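Local coordinates for soluble secreted antigen MPT53 (Mycobacterium tuberculosis, PDB 1LU4), which probably catalyses the oxidation of reduced, unfolded secreted proteins to form their disulfide bonds, as a thioredoxin-fold disulfide oxidoreductase, at residues P26-W32 against V56-A62; F7-L12 against T82-D86. Numbering follows the deposited sequence.

How the contacts relate
Contact 1 lies about 3 Å, centre to centre, from the middle of the chain and buries 672 Å²; contact 2 lies about 10 Å out, is partly buried and covers 376 Å². Both reach one sheet, in which strands 57-62 and 82-85 are neighbours: G60 O and L84 N are 2.8 Å apart, as are A62 O and D86 N, both probable hydrogen bonds. Their chemistry follows their place. Contact 1 is a continuous parallel pairing of two inner strands with six direct backbone bonds and largely apolar faces; in contact 2 strand 8-10 lies at 92° to strand 82-85, with two direct bonds and two bridging waters.

Contact 1 (P26-W32 against V56-A62); sequences PAVLWFW and VTFVGIA
Strands 27-32 and 57-62 run parallel in unbroken register from A27-T57 to W32-A62, with paired CA atoms 4.5 to 5.0 Å apart and axes 4.6 Å apart at closest, crossing at -22°. A27, L29, F31, T57, V59 and I61 share one face; V28, W30, W32, F58 and A62 the other. V56 CG1 lies 3.9 Å from V28 CG2. T57 N donates to P26 O (3.1 Å) and T57 O accepts from V28 N (2.9 Å). The F58 ring (chi1 m) faces V28 CB, 4.1 Å from its centroid. V59 N bonds V28 O (2.8 Å) and V59 O accepts W30 N (2.9 Å). An ideal CB on G60 would clash, 2.6 Å from W32 NE1, which donates to N83 OD1. I61 N donates to W30 O (2.8 Å), I61 O accepts W32 N (3.0 Å), and I61 CD1 (chi1 m, chi2 t) lies 3.8 Å from F31 CE2 (chi1 m). A62 CB sits over the six-membered ring of W32 (chi1 p), 3.6 Å from its centroid. W32 also touches C39, which with C36 forms the predicted redox-active CxxC pair (free thiols here) opening helix 37-52. This helix completes the central beta-alpha-beta unit of a thioredoxin fold.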
# COMPACT_ATOMS: atom_id res chain seq x y z
N PRO A 26 -11.54 -7.32 -2.53
CA PRO A 26 -10.73 -6.40 -3.33
C PRO A 26 -9.81 -5.59 -2.38
O PRO A 26 -10.21 -5.16 -1.31
CB PRO A 26 -11.76 -5.46 -3.96
CG PRO A 26 -13.06 -5.69 -3.26
CD PRO A 26 -12.99 -6.97 -2.51
N ALA A 27 -8.56 -5.46 -2.82
CA ALA A 27 -7.59 -4.81 -1.95
C ALA A 27 -6.51 -4.15 -2.78
O ALA A 27 -6.28 -4.54 -3.95
CB ALA A 27 -6.98 -5.86 -1.00
N VAL A 28 -5.83 -3.21 -2.18
CA VAL A 28 -4.69 -2.55 -2.82
C VAL A 28 -3.56 -2.54 -1.79
O VAL A 28 -3.72 -2.03 -0.69
CB VAL A 28 -5.04 -1.12 -3.26
CG1 VAL A 28 -3.79 -0.40 -3.82
CG2 VAL A 28 -6.17 -1.05 -4.28
N LEU A 29 -2.39 -3.08 -2.21
CA LEU A 29 -1.17 -2.88 -1.45
C LEU A 29 -0.38 -1.74 -2.09
O LEU A 29 -0.23 -1.71 -3.33
CB LEU A 29 -0.28 -4.13 -1.44
CG LEU A 29 -0.93 -5.43 -0.99
CD1 LEU A 29 0.09 -6.56 -1.00
CD2 LEU A 29 -1.62 -5.29 0.38
N TRP A 30 0.15 -0.84 -1.27
CA TRP A 30 0.94 0.26 -1.76
C TRP A 30 2.23 0.30 -0.97
O TRP A 30 2.23 0.54 0.24
CB TRP A 30 0.18 1.58 -1.61
CG TRP A 30 0.88 2.79 -2.15
CD1 TRP A 30 1.37 2.99 -3.41
CD2 TRP A 30 1.12 4.04 -1.47
NE1 TRP A 30 1.92 4.23 -3.56
CE2 TRP A 30 1.77 4.89 -2.38
CE3 TRP A 30 0.83 4.48 -0.17
CZ2 TRP A 30 2.15 6.19 -2.01
CZ3 TRP A 30 1.21 5.79 0.19
CH2 TRP A 30 1.85 6.59 -0.74
N PHE A 31 3.34 0.03 -1.68
CA PHE A 31 4.68 0.00 -1.05
C PHE A 31 5.31 1.34 -1.20
O PHE A 31 5.50 1.85 -2.33
CB PHE A 31 5.54 -1.07 -1.79
CG PHE A 31 5.02 -2.47 -1.58
CD1 PHE A 31 4.00 -3.01 -2.36
CD2 PHE A 31 5.57 -3.28 -0.57
CE1 PHE A 31 3.56 -4.30 -2.15
CE2 PHE A 31 5.11 -4.57 -0.35
CZ PHE A 31 4.08 -5.10 -1.12
N TRP A 32 5.63 1.97 -0.08
CA TRP A 32 6.12 3.37 -0.09
C TRP A 32 7.25 3.55 0.90
O TRP A 32 7.51 2.75 1.81
CB TRP A 32 4.95 4.27 0.29
CG TRP A 32 4.26 4.14 1.60
CD1 TRP A 32 3.19 3.34 1.85
CD2 TRP A 32 4.54 4.83 2.82
NE1 TRP A 32 2.76 3.46 3.16
CE2 TRP A 32 3.58 4.38 3.77
CE3 TRP A 32 5.49 5.77 3.21
CZ2 TRP A 32 3.54 4.86 5.09
CZ3 TRP A 32 5.45 6.24 4.51
CH2 TRP A 32 4.50 5.77 5.45
N VAL A 56 -13.05 -1.35 -0.92
CA VAL A 56 -11.71 -1.84 -1.30
C VAL A 56 -10.82 -1.56 -0.09
O VAL A 56 -10.83 -0.45 0.48
CB VAL A 56 -11.19 -1.11 -2.55
CG1 VAL A 56 -9.79 -1.51 -2.93
CG2 VAL A 56 -12.15 -1.39 -3.73
N THR A 57 -10.06 -2.57 0.33
CA THR A 57 -9.21 -2.41 1.51
C THR A 57 -7.77 -2.05 1.09
O THR A 57 -7.15 -2.79 0.36
CB THR A 57 -9.21 -3.72 2.31
OG1 THR A 57 -10.59 -4.04 2.64
CG2 THR A 57 -8.45 -3.55 3.62
N PHE A 58 -7.35 -0.88 1.52
CA PHE A 58 -6.02 -0.38 1.17
C PHE A 58 -5.08 -0.65 2.33
O PHE A 58 -5.41 -0.40 3.49
CB PHE A 58 -6.06 1.15 0.95
CG PHE A 58 -6.70 1.55 -0.37
CD1 PHE A 58 -8.08 1.39 -0.55
CD2 PHE A 58 -5.93 2.07 -1.40
CE1 PHE A 58 -8.66 1.77 -1.76
CE2 PHE A 58 -6.49 2.46 -2.61
CZ PHE A 58 -7.85 2.30 -2.75
N VAL A 59 -3.87 -1.13 2.00
CA VAL A 59 -2.82 -1.34 2.98
C VAL A 59 -1.56 -0.78 2.41
O VAL A 59 -1.05 -1.21 1.39
CB VAL A 59 -2.66 -2.82 3.32
CG1 VAL A 59 -1.56 -3.04 4.36
CG2 VAL A 59 -3.99 -3.41 3.80
N GLY A 60 -1.02 0.21 3.15
CA GLY A 60 0.32 0.74 2.81
C GLY A 60 1.37 -0.09 3.53
O GLY A 60 1.14 -0.57 4.64
N ILE A 61 2.54 -0.23 2.91
CA ILE A 61 3.60 -1.04 3.47
C ILE A 61 4.88 -0.20 3.32
O ILE A 61 5.35 0.03 2.19
CB ILE A 61 3.73 -2.42 2.79
CG1 ILE A 61 2.37 -3.16 2.82
CG2 ILE A 61 4.83 -3.21 3.45
CD1 ILE A 61 2.27 -4.46 2.10
N ALA A 62 5.39 0.29 4.44
CA ALA A 62 6.52 1.23 4.40
C ALA A 62 7.77 0.52 4.89
O ALA A 62 7.74 -0.38 5.75
CB ALA A 62 6.23 2.41 5.34
O HOH W 1 -12.17 -5.04 0.70

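Contact 2 (F7-L12 against T82-D86)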
# COMPACT_ATOMS: atom_id res chain seq x y z
N PHE A 7 0.86 -13.25 5.57
CA PHE A 7 1.94 -12.67 6.37
C PHE A 7 1.32 -12.03 7.61
O PHE A 7 0.13 -11.69 7.56
CB PHE A 7 2.76 -11.65 5.62
CG PHE A 7 1.98 -10.45 5.08
CD1 PHE A 7 1.70 -9.32 5.82
CD2 PHE A 7 1.53 -10.46 3.76
CE1 PHE A 7 0.99 -8.27 5.31
CE2 PHE A 7 0.81 -9.38 3.25
CZ PHE A 7 0.54 -8.25 4.01
N THR A 8 2.16 -11.80 8.59
CA THR A 8 1.73 -10.95 9.71
C THR A 8 2.68 -9.78 9.79
O THR A 8 3.82 -9.80 9.30
CB THR A 8 1.59 -11.70 11.04
OG1 THR A 8 2.86 -12.24 11.44
CG2 THR A 8 0.61 -12.85 10.87
N ALA A 9 2.14 -8.73 10.39
CA ALA A 9 2.85 -7.48 10.41
C ALA A 9 2.51 -6.64 11.62
O ALA A 9 1.62 -7.04 12.38
CB ALA A 9 2.45 -6.74 9.13
N THR A 10 3.15 -5.51 11.75
CA THR A 10 2.82 -4.51 12.80
C THR A 10 2.54 -3.19 12.10
O THR A 10 3.29 -2.75 11.25
CB THR A 10 3.96 -4.33 13.79
OG1 THR A 10 4.19 -5.59 14.41
CG2 THR A 10 3.65 -3.38 14.93
N THR A 11 1.43 -2.55 12.52
CA THR A 11 1.08 -1.27 11.94
C THR A 11 1.90 -0.14 12.49
O THR A 11 2.63 -0.35 13.50
CB THR A 11 -0.41 -0.93 12.17
OG1 THR A 11 -0.61 -0.54 13.55
CG2 THR A 11 -1.34 -2.12 11.86
N LEU A 12 1.83 1.02 11.86
CA LEU A 12 2.65 2.12 12.38
C LEU A 12 2.22 2.49 13.78
O LEU A 12 3.05 3.08 14.47
CB LEU A 12 2.52 3.38 11.54
CG LEU A 12 2.82 3.22 10.07
CD1 LEU A 12 2.80 4.61 9.41
CD2 LEU A 12 4.12 2.53 9.80
N THR A 82 -4.82 1.18 6.88
CA THR A 82 -3.72 0.51 7.58
C THR A 82 -2.40 0.79 6.86
O THR A 82 -2.31 0.65 5.65
CB THR A 82 -3.96 -1.02 7.55
OG1 THR A 82 -5.18 -1.29 8.24
CG2 THR A 82 -2.81 -1.75 8.24
N ASN A 83 -1.38 1.14 7.64
CA ASN A 83 -0.00 1.22 7.12
C ASN A 83 0.89 0.40 8.01
O ASN A 83 0.84 0.47 9.24
CB ASN A 83 0.48 2.69 7.06
CG ASN A 83 -0.16 3.39 5.89
OD1 ASN A 83 0.31 3.29 4.75
ND2 ASN A 83 -1.26 4.03 6.18
N LEU A 84 1.72 -0.42 7.37
CA LEU A 84 2.55 -1.40 8.04
C LEU A 84 4.00 -0.90 8.13
O LEU A 84 4.53 -0.37 7.17
CB LEU A 84 2.56 -2.75 7.28
CG LEU A 84 1.11 -3.32 7.13
CD1 LEU A 84 1.16 -4.65 6.40
CD2 LEU A 84 0.40 -3.48 8.46
N ASN A 85 4.59 -1.09 9.30
CA ASN A 85 6.01 -0.78 9.47
C ASN A 85 6.79 -2.04 9.12
O ASN A 85 6.98 -2.90 9.99
CB ASN A 85 6.25 -0.38 10.94
CG ASN A 85 7.73 -0.14 11.21
OD1 ASN A 85 8.54 -0.08 10.32
ND2 ASN A 85 8.05 -0.06 12.49
N ASP A 86 7.18 -2.20 7.86
CA ASP A 86 7.88 -3.41 7.44
C ASP A 86 9.35 -3.16 7.64
O ASP A 86 10.14 -2.98 6.70
CB ASP A 86 7.57 -3.68 5.97
CG ASP A 86 8.16 -5.00 5.47
OD1 ASP A 86 8.31 -5.94 6.23
OD2 ASP A 86 8.46 -5.08 4.27
O HOH W 2 5.23 -5.15 9.80
O HOH W 3 5.42 -0.23 14.20
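Segment F7-L12 meets T82-D86 almost at right angles: the axes of strands 8-10 and 82-85 make 92° and approach to 5.9 Å. Pairing is limited to a single bridge just past strand 8-10, T11 with L84, whose CA atoms are 4.2 Å apart. Two backbone hydrogen bonds define it. N85 N donates to T10 O at 2.9 Å (N-H...O angle 159°), and L12 N donates to N83 O at 2.9 Å (143°).

Where the backbones diverge, water takes over. One water accepts from T10 N and donates to N85 O, both at 2.9 Å; another donates to T11 O at 2.9 Å and accepts from N85 ND2 at 3.1 Å. Other polar groups find partners outside the two segments: T11 OG1 accepts from A15 N, L12 O from Q71 NE2 of helix 67-77, and N83 OD1, turned into the fold, from W32 NE1. The D86 carboxylate accepts from I91 N (OD1) and W92 N (OD2), and T82 and L84 pair by backbone with G60 of strand 57-62.

Apolar packing fills the rest. L84 CD1 lies 3.7 Å from A9 CB and 3.8 Å from F7 CE1, at the edge of that ring, while L12 CD1 and CD2 lie 3.8 Å from N83 CB and N85 CB respectively. Direct bonds at the crossing and water bridges beside it thus satisfy T10 N, T10 O, T11 O and L12 N together, so the N-terminal segment is fastened to the edge strand of the central sheet through its backbone, without a salt bridge between the two segments.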